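PDB 5KP7: CurD from Moorea producens 3L, which is probably a hydroxymethylglutaryl-CoA synthase-like acyltransferase of the thiolase-like superfamily and binds 4'-phosphopantetheine. Local coordinates for residues A[311-314]-A[315-319]. The protein carries 3 engineered substitutions. Sequence-based numbering, arbitrary orientation.
Sequences GLVY and CQQVG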
# COMPACT_ATOMS: atom_id res chain seq x y z
N GLY A 311 -0.84 12.62 -1.69
CA GLY A 311 -0.48 11.20 -1.88
C GLY A 311 -1.64 10.24 -1.72
O GLY A 311 -1.61 9.11 -2.27
N LEU A 312 -2.67 10.64 -0.98
CA LEU A 312 -3.83 9.77 -0.77
C LEU A 312 -4.82 9.73 -1.92
O LEU A 312 -5.63 8.84 -2.00
CB LEU A 312 -4.56 10.14 0.53
CG LEU A 312 -3.67 9.98 1.77
CD1 LEU A 312 -4.43 10.46 2.99
CD2 LEU A 312 -3.22 8.54 1.97
N VAL A 313 -4.78 10.71 -2.81
CA VAL A 313 -5.79 10.86 -3.84
C VAL A 313 -5.94 9.58 -4.67
O VAL A 313 -7.06 9.09 -4.81
CB VAL A 313 -5.49 12.08 -4.75
CG1 VAL A 313 -6.43 12.12 -5.95
CG2 VAL A 313 -5.60 13.37 -3.94
N TYR A 314 -4.87 9.09 -5.26
CA TYR A 314 -4.99 7.87 -6.09
C TYR A 314 -5.19 6.62 -5.24
O TYR A 314 -5.90 5.70 -5.65
CB TYR A 314 -3.80 7.67 -7.01
CG TYR A 314 -3.61 8.73 -8.05
CD1 TYR A 314 -4.67 9.52 -8.50
CD2 TYR A 314 -2.36 8.96 -8.59
CE1 TYR A 314 -4.47 10.50 -9.46
CE2 TYR A 314 -2.15 9.92 -9.55
CZ TYR A 314 -3.21 10.68 -10.00
OH TYR A 314 -3.04 11.68 -10.95
N CYS A 315 -4.62 6.61 -4.05
CA CYS A 315 -4.81 5.47 -3.13
C CYS A 315 -6.29 5.24 -2.83
O CYS A 315 -6.73 4.08 -2.79
CB CYS A 315 -3.99 5.69 -1.84
SG CYS A 315 -2.22 5.63 -2.11
N GLN A 316 -7.05 6.32 -2.68
CA GLN A 316 -8.50 6.25 -2.40
C GLN A 316 -9.31 5.65 -3.53
O GLN A 316 -10.47 5.33 -3.31
CB GLN A 316 -9.10 7.64 -2.14
CG GLN A 316 -8.62 8.27 -0.88
CD GLN A 316 -9.29 9.63 -0.67
OE1 GLN A 316 -9.26 10.52 -1.55
NE2 GLN A 316 -9.95 9.77 0.45
N GLN A 317 -8.75 5.64 -4.74
CA GLN A 317 -9.41 5.15 -5.94
C GLN A 317 -9.09 3.68 -6.26
O GLN A 317 -9.76 3.08 -7.09
CB GLN A 317 -9.02 6.03 -7.13
CG GLN A 317 -9.57 7.44 -6.97
CD GLN A 317 -9.19 8.31 -8.14
OE1 GLN A 317 -9.66 8.10 -9.26
NE2 GLN A 317 -8.30 9.26 -7.90
N VAL A 318 -8.08 3.13 -5.61
CA VAL A 318 -7.66 1.75 -5.88
C VAL A 318 -7.74 0.84 -4.66
O VAL A 318 -7.90 -0.39 -4.80
CB VAL A 318 -6.23 1.77 -6.47
CG1 VAL A 318 -5.74 0.42 -6.76
CG2 VAL A 318 -6.22 2.54 -7.77
N GLY A 319 -7.61 1.40 -3.46
CA GLY A 319 -7.58 0.60 -2.22
C GLY A 319 -6.16 0.20 -1.89
O GLY A 319 -5.19 0.72 -2.46
O HOH W 1 -9.59 10.43 -4.72
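In the closing turns of helix 309-318 of this thiolase-like enzyme, residues 311-314 hand their carbonyls to residues 315-319, and the amide of Gln317 adds a side-chain bond to the carbonyl of Val313. A regular helical bond runs from Gln316 N to Leu312 O (3.0 Å), nearly in line with the C=O. Two residues further along, Tyr314 O takes Gln317 N at 3.0 Å in a tighter, 3-10-like step, the donor lying well above the carbonyl plane, while Val318 N reaches Tyr314 O only weakly. Cys315 O then receives both Val318 N and Gly319 N, and Gly319, with positive phi, ends the helix.

Between these bonds, Val313 O is met by one side-chain amide and one water. Gln317 turns its chain back along the helix, CG anti to the carbonyl carbon (chi1 -66°), and its NE2 gives a weak but straight bond to Val313 O (3.3 Å, 165°). That amide nitrogen also lies at the edge of the Tyr314 ring, 3.7 Å from CD1, with the amide and ring planes 65° apart. A water donates to Val313 O at 2.9 Å and to Gln316 OE1 at 3.2 Å, while Gln316 NE2 binds Met62 O. With an alanine at Gln316, both the OE1 anchor of the water and the NE2 donor go, which is likely to leave the water less firmly placed and Met62 O without this partner.

The Tyr314 side chain packs against helices 325-336 and 376-381, its OH hydrogen-bonded to Asp335, whereas Gln317 and Val318 pack on strand 65-67; two residues beyond Val318 in the chain comes Asn320, which lines the phosphopantetheine pocket.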